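Putative aldehyde dehydrogenase AldY (Bacillus subtilis, PDB 4DNG) probably oxidises aldehydes to carboxylates with NAD(+) as the electron acceptor and may help protect the cell against stress from ethanol and related compounds. Local coordinates at residues K74-G77 with Y78-N82; K192-H196 with A197-A201. All coordinates share one frame; numbering follows the deposited sequence.

Interaction 1: K74-G77 with Y78-N82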
ATOM      1  N   LYS A  74     -10.675  29.745  -3.019  1.00 80.16           N
ATOM      2  CA  LYS A  74     -11.116  30.574  -1.895  1.00 75.53           C
ATOM      3  C   LYS A  74     -10.367  30.187  -0.623  1.00 71.43           C
ATOM      4  O   LYS A  74      -9.976  31.059   0.146  1.00 70.69           O
ATOM      5  CB  LYS A  74     -12.626  30.505  -1.716  1.00 83.28           C
ATOM      6  CG  LYS A  74     -13.400  30.989  -2.942  1.00 93.33           C
ATOM      7  CD  LYS A  74     -14.804  31.440  -2.593  1.00 97.89           C
ATOM      8  CE  LYS A  74     -15.552  31.916  -3.831  1.00103.50           C
ATOM      9  NZ  LYS A  74     -16.153  30.795  -4.613  1.00 98.02           N
ATOM     10  N   ALA A  75     -10.126  28.881  -0.443  1.00 68.89           N
ATOM     11  CA  ALA A  75      -9.296  28.370   0.651  1.00 66.85           C
ATOM     12  C   ALA A  75      -7.858  28.944   0.622  1.00 67.48           C
ATOM     13  O   ALA A  75      -7.449  29.610   1.572  1.00 69.70           O
ATOM     14  CB  ALA A  75      -9.287  26.844   0.665  1.00 64.13           C
ATOM     15  N   ARG A  76      -7.112  28.726  -0.464  1.00 60.26           N
ATOM     16  CA  ARG A  76      -5.793  29.343  -0.590  1.00 66.46           C
ATOM     17  C   ARG A  76      -5.875  30.861  -0.453  1.00 73.69           C
ATOM     18  O   ARG A  76      -4.957  31.490   0.074  1.00 76.86           O
ATOM     19  CB  ARG A  76      -5.086  28.937  -1.896  1.00 70.03           C
ATOM     20  CG  ARG A  76      -5.363  29.807  -3.114  1.00 79.22           C
ATOM     21  CD  ARG A  76      -4.386  30.963  -3.230  1.00 85.25           C
ATOM     22  NE  ARG A  76      -3.104  30.563  -3.808  1.00 88.71           N
ATOM     23  CZ  ARG A  76      -2.058  31.378  -3.939  1.00 82.91           C
ATOM     24  NH1 ARG A  76      -0.936  30.938  -4.495  1.00 78.22           N
ATOM     25  NH2 ARG A  76      -2.134  32.636  -3.517  1.00 73.08           N
ATOM     26  N   GLY A  77      -6.979  31.435  -0.929  1.00 74.22           N
ATOM     27  CA  GLY A  77      -7.204  32.876  -0.851  1.00 78.62           C
ATOM     28  C   GLY A  77      -7.339  33.353   0.579  1.00 77.20           C
ATOM     29  O   GLY A  77      -6.727  34.351   0.961  1.00 78.14           O
ATOM     30  N   TYR A  78      -8.135  32.632   1.371  1.00 76.74           N
ATOM     31  CA  TYR A  78      -8.266  32.922   2.798  1.00 78.30           C
ATOM     32  C   TYR A  78      -6.897  32.935   3.503  1.00 71.72           C
ATOM     33  O   TYR A  78      -6.622  33.814   4.334  1.00 73.99           O
ATOM     34  CB  TYR A  78      -9.214  31.920   3.487  1.00 75.16           C
ATOM     35  CG  TYR A  78      -9.438  32.201   4.959  1.00 69.63           C
ATOM     36  CD1 TYR A  78      -8.570  31.691   5.940  1.00 69.12           C
ATOM     37  CD2 TYR A  78     -10.502  32.997   5.370  1.00 70.80           C
ATOM     38  CE1 TYR A  78      -8.770  31.976   7.290  1.00 73.98           C
ATOM     39  CE2 TYR A  78     -10.723  33.275   6.710  1.00 71.36           C
ATOM     40  CZ  TYR A  78      -9.865  32.768   7.664  1.00 78.91           C
ATOM     41  OH  TYR A  78     -10.119  33.071   8.981  1.00 86.74           O
ATOM     42  N   LEU A  79      -6.039  31.981   3.171  1.00 65.46           N
ATOM     43  CA  LEU A  79      -4.762  31.850   3.902  1.00 68.15           C
ATOM     44  C   LEU A  79      -3.775  32.953   3.544  1.00 73.90           C
ATOM     45  O   LEU A  79      -3.003  33.400   4.392  1.00 78.70           O
ATOM     46  CB  LEU A  79      -4.112  30.483   3.685  1.00 57.50           C
ATOM     47  CG  LEU A  79      -4.914  29.208   3.991  1.00 58.80           C
ATOM     48  CD1 LEU A  79      -4.175  27.949   3.516  1.00 60.11           C
ATOM     49  CD2 LEU A  79      -5.251  29.071   5.466  1.00 57.44           C
ATOM     50  N   HIS A  80      -3.809  33.383   2.284  1.00 70.36           N
ATOM     51  CA  HIS A  80      -2.892  34.412   1.785  1.00 71.25           C
ATOM     52  C   HIS A  80      -3.296  35.807   2.259  1.00 68.63           C
ATOM     53  O   HIS A  80      -2.452  36.569   2.748  1.00 65.03           O
ATOM     54  CB  HIS A  80      -2.765  34.298   0.254  1.00 72.18           C
ATOM     55  CG  HIS A  80      -2.057  35.462  -0.400  1.00 76.39           C
ATOM     56  ND1 HIS A  80      -2.709  36.383  -1.146  1.00 79.19           N
ATOM     57  CD2 HIS A  80      -0.716  35.841  -0.393  1.00 77.07           C
ATOM     58  CE1 HIS A  80      -1.833  37.305  -1.587  1.00 79.06           C
ATOM     59  NE2 HIS A  80      -0.617  36.978  -1.126  1.00 78.69           N
ATOM     60  N   GLU A  81      -4.589  36.134   2.136  1.00 66.31           N
ATOM     61  CA  GLU A  81      -5.162  37.374   2.680  1.00 71.84           C
ATOM     62  C   GLU A  81      -4.812  37.525   4.159  1.00 70.19           C
ATOM     63  O   GLU A  81      -4.487  38.612   4.624  1.00 71.82           O
ATOM     64  CB  GLU A  81      -6.694  37.376   2.511  1.00 76.00           C
ATOM     65  CG  GLU A  81      -7.390  38.643   2.995  1.00 79.04           C
ATOM     66  CD  GLU A  81      -6.882  39.867   2.272  1.00 83.48           C
ATOM     67  OE1 GLU A  81      -6.787  39.810   1.028  1.00 93.44           O
ATOM     68  OE2 GLU A  81      -6.566  40.874   2.940  1.00 80.12           O
ATOM     69  N   ASN A  82      -4.832  36.406   4.873  1.00 68.77           N
ATOM     70  CA  ASN A  82      -4.680  36.406   6.321  1.00 70.82           C
ATOM     71  C   ASN A  82      -3.301  35.991   6.794  1.00 70.41           C
ATOM     72  O   ASN A  82      -3.121  35.671   7.970  1.00 68.63           O
ATOM     73  CB  ASN A  82      -5.765  35.520   6.946  1.00 65.29           C
ATOM     74  CG  ASN A  82      -7.146  36.078   6.720  1.00 65.60           C
ATOM     75  OD1 ASN A  82      -7.366  37.251   6.947  1.00 64.78           O
ATOM     76  ND2 ASN A  82      -8.072  35.253   6.229  1.00 68.86           N
TER
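The carbonyl oxygen of Arg76 takes two backbone N-H groups from the next turn. His80 N reaches Arg76 O at 3.1 Å, and Leu79 N makes a weak second bond to the same oxygen. This is the last part of the alpha-helix 65-81. The i to i+4 pattern is regular here. Tyr78 N binds Lys74 O at 2.7 Å, Leu79 N also binds Ala75 O, and Glu81 N binds Gly77 O with a nearly straight N-H...O angle of 167°.

In the helical geometry Leu79 CG comes within 3.5 Å of Ala75 O, and Glu81 CB within 3.4 Å of Gly77 O.

Arg76 and His80, one turn apart, run side by side and point the same way. The guanidinium and imidazole planes are turned 58° from each other. The touch is loose, with Arg76 NH2 4.2 Å from His80 CB. Arg76 CG lies between the backbone N and the carbonyl carbon (chi1 89°), and the chain bends again at chi2 and chi3. These bends bring NH2 alongside His80, while NH1 makes a salt bridge with Asp113 of helix 98-118.

Tyr78 and Leu79 belong to the face that meets helix 183-196, where both touch Ala193. The Tyr78 hydroxyl is hydrogen-bonded to Lys192 NZ.

Asn82 is the first residue to leave helical geometry. Its backbone N still binds Tyr78 O, and ND2 adds a weak bond to that oxygen. The same ND2 stands 3.2 Å above the Tyr78 ring, over its centre.

Interaction 2: K192-H196 with A197-A201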
ATOM      1  N   LYS A 192     -11.449  26.688   9.178  1.00 65.60           N
ATOM      2  CA  LYS A 192     -11.997  28.020   8.903  1.00 72.18           C
ATOM      3  C   LYS A 192     -11.849  28.410   7.415  1.00 74.61           C
ATOM      4  O   LYS A 192     -12.747  28.997   6.811  1.00 75.37           O
ATOM      5  CB  LYS A 192     -11.359  29.066   9.825  1.00 69.17           C
ATOM      6  CG  LYS A 192     -11.945  30.460   9.687  1.00 78.60           C
ATOM      7  CD  LYS A 192     -13.154  30.720  10.572  1.00 86.42           C
ATOM      8  CE  LYS A 192     -13.873  32.012  10.157  1.00105.74           C
ATOM      9  NZ  LYS A 192     -13.032  33.252  10.092  1.00106.31           N
ATOM     10  N   ALA A 193     -10.703  28.065   6.838  1.00 76.66           N
ATOM     11  CA  ALA A 193     -10.420  28.365   5.445  1.00 67.58           C
ATOM     12  C   ALA A 193     -11.396  27.676   4.508  1.00 71.70           C
ATOM     13  O   ALA A 193     -11.875  28.290   3.556  1.00 77.02           O
ATOM     14  CB  ALA A 193      -8.994  27.956   5.114  1.00 62.42           C
ATOM     15  N   PHE A 194     -11.698  26.402   4.771  1.00 65.30           N
ATOM     16  CA  PHE A 194     -12.546  25.657   3.869  1.00 64.90           C
ATOM     17  C   PHE A 194     -14.002  26.027   4.054  1.00 68.11           C
ATOM     18  O   PHE A 194     -14.796  26.007   3.092  1.00 69.90           O
ATOM     19  CB  PHE A 194     -12.299  24.152   4.000  1.00 65.15           C
ATOM     20  CG  PHE A 194     -11.111  23.680   3.215  1.00 62.51           C
ATOM     21  CD1 PHE A 194     -11.203  23.492   1.836  1.00 61.83           C
ATOM     22  CD2 PHE A 194      -9.883  23.478   3.840  1.00 61.69           C
ATOM     23  CE1 PHE A 194     -10.099  23.074   1.103  1.00 58.80           C
ATOM     24  CE2 PHE A 194      -8.782  23.053   3.117  1.00 55.59           C
ATOM     25  CZ  PHE A 194      -8.885  22.854   1.752  1.00 54.73           C
ATOM     26  N   GLU A 195     -14.343  26.394   5.286  1.00 64.01           N
ATOM     27  CA  GLU A 195     -15.667  26.896   5.564  1.00 66.76           C
ATOM     28  C   GLU A 195     -15.847  28.202   4.792  1.00 79.00           C
ATOM     29  O   GLU A 195     -16.851  28.399   4.089  1.00 86.67           O
ATOM     30  CB  GLU A 195     -15.879  27.110   7.068  1.00 70.60           C
ATOM     31  CG  GLU A 195     -16.936  28.174   7.371  1.00 78.83           C
ATOM     32  CD  GLU A 195     -17.272  28.279   8.833  1.00 86.61           C
ATOM     33  OE1 GLU A 195     -16.345  28.529   9.625  1.00 89.36           O
ATOM     34  OE2 GLU A 195     -18.466  28.130   9.180  1.00 94.39           O
ATOM     35  N   HIS A 196     -14.867  29.091   4.905  1.00 77.47           N
ATOM     36  CA  HIS A 196     -14.910  30.348   4.169  1.00 78.80           C
ATOM     37  C   HIS A 196     -15.171  30.073   2.708  1.00 81.84           C
ATOM     38  O   HIS A 196     -15.829  30.849   2.029  1.00 94.57           O
ATOM     39  CB  HIS A 196     -13.595  31.085   4.364  1.00 78.01           C
ATOM     40  CG  HIS A 196     -13.496  32.370   3.594  1.00 88.42           C
ATOM     41  ND1 HIS A 196     -14.031  33.526   4.040  1.00 89.15           N
ATOM     42  CD2 HIS A 196     -12.895  32.656   2.370  1.00 91.93           C
ATOM     43  CE1 HIS A 196     -13.781  34.497   3.152  1.00 92.45           C
ATOM     44  NE2 HIS A 196     -13.085  33.964   2.130  1.00 92.15           N
ATOM     45  N   ALA A 197     -14.683  28.935   2.228  1.00 74.29           N
ATOM     46  CA  ALA A 197     -14.699  28.611   0.810  1.00 73.42           C
ATOM     47  C   ALA A 197     -15.974  27.894   0.353  1.00 71.10           C
ATOM     48  O   ALA A 197     -16.065  27.444  -0.793  1.00 73.22           O
ATOM     49  CB  ALA A 197     -13.460  27.789   0.449  1.00 71.89           C
ATOM     50  N   GLY A 198     -16.962  27.796   1.237  1.00 71.47           N
ATOM     51  CA  GLY A 198     -18.235  27.127   0.913  1.00 66.35           C
ATOM     52  C   GLY A 198     -18.106  25.625   0.663  1.00 74.63           C
ATOM     53  O   GLY A 198     -18.899  25.043  -0.096  1.00 83.67           O
ATOM     54  N   LEU A 199     -17.111  24.986   1.285  1.00 67.56           N
ATOM     55  CA  LEU A 199     -17.024  23.525   1.230  1.00 67.12           C
ATOM     56  C   LEU A 199     -18.234  22.957   1.974  1.00 71.37           C
ATOM     57  O   LEU A 199     -18.486  23.341   3.116  1.00 76.96           O
ATOM     58  CB  LEU A 199     -15.715  23.022   1.851  1.00 62.14           C
ATOM     59  CG  LEU A 199     -15.491  21.520   1.998  1.00 64.96           C
ATOM     60  CD1 LEU A 199     -15.013  20.914   0.687  1.00 66.70           C
ATOM     61  CD2 LEU A 199     -14.485  21.237   3.102  1.00 67.83           C
ATOM     62  N   PRO A 200     -18.988  22.051   1.329  1.00 72.71           N
ATOM     63  CA  PRO A 200     -20.165  21.407   1.950  1.00 76.46           C
ATOM     64  C   PRO A 200     -19.887  20.806   3.341  1.00 75.74           C
ATOM     65  O   PRO A 200     -18.792  20.271   3.596  1.00 72.75           O
ATOM     66  CB  PRO A 200     -20.514  20.292   0.952  1.00 71.87           C
ATOM     67  CG  PRO A 200     -20.018  20.809  -0.360  1.00 72.53           C
ATOM     68  CD  PRO A 200     -18.719  21.502  -0.015  1.00 72.60           C
ATOM     69  N   ALA A 201     -20.880  20.910   4.220  1.00 74.24           N
ATOM     70  CA  ALA A 201     -20.809  20.356   5.565  1.00 72.38           C
ATOM     71  C   ALA A 201     -20.447  18.877   5.501  1.00 75.54           C
ATOM     72  O   ALA A 201     -20.951  18.146   4.648  1.00 75.58           O
ATOM     73  CB  ALA A 201     -22.151  20.529   6.255  1.00 72.51           C
TER
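Gly198 N and Leu199 N turn back onto the last turn of helix 183-196 and end it in a Schellman motif. Gly198 is the C-prime residue, and its positive phi (66°) lets the chain reverse.

Leu199 N reaches Phe194 O at 3.1 Å. Gly198 N binds Glu195 O at 2.9 Å with a fairly straight N-H, but it approaches from above the carbonyl plane. Ala197 N is shared between two carbonyls and held poorly by both: its bonds to Ala193 O and Phe194 O are weak. Phe194 O thus accepts one sound bond and one weak one.

The apolar contact spans the same turn. Leu199 CD2 packs 3.8 Å from Phe194 CB and lies obliquely to the ring. A chi1 of 175° sets Leu199 CG anti to the backbone N, and chi2 (81°) then places CD2 beside Phe194 CB. Leu199 CB also rests 3.4 Å from Phe194 O. Outside the turn, Phe194 touches Met161 and Ile164 of helix 156-169, and both Phe194 and Leu199 touch Leu204 of strand 204-206.

Ala197 CB lies 3.5 Å from both Ala193 O and Phe194 O. Glu195 takes no side-chain part in the turn; its OE1 accepts a hydrogen bond from Trp15 NE1.

Two late backbone N-H groups therefore satisfy carbonyls that the helix no longer serves. The carbonyls of Phe194 and Glu195 are capped by main chain, and the Phe194-Leu199 contact is the apolar pair, from C3 to C-double-prime, that goes with a Schellman motif.

Both contacts are partly buried and lie away from the probable NAD(+) site and the predicted catalytic residues. Each sits at the C-terminal end of a helix. Interaction 1 is mostly regular helix with a plain end at Asn82; interaction 2 closes with a Schellman reversal. Helices 65-81 and 183-196 pack together: Tyr78 CD2 meets His196 CG at 3.5 Å, and Lys74 CB lies 3.6 Å from Ala197 CB. Ala75, Tyr78, Leu79, Ala193, Phe194 and Ala197 are buried, most of them where these helices meet. His80, Glu81, His196 and Gly198 are exposed. Arg76 bonds to Asp113 of helix 98-118 and packs there with Leu79. Phe194 and Leu199 meet apolar neighbours on helix 156-169 and strand 204-206.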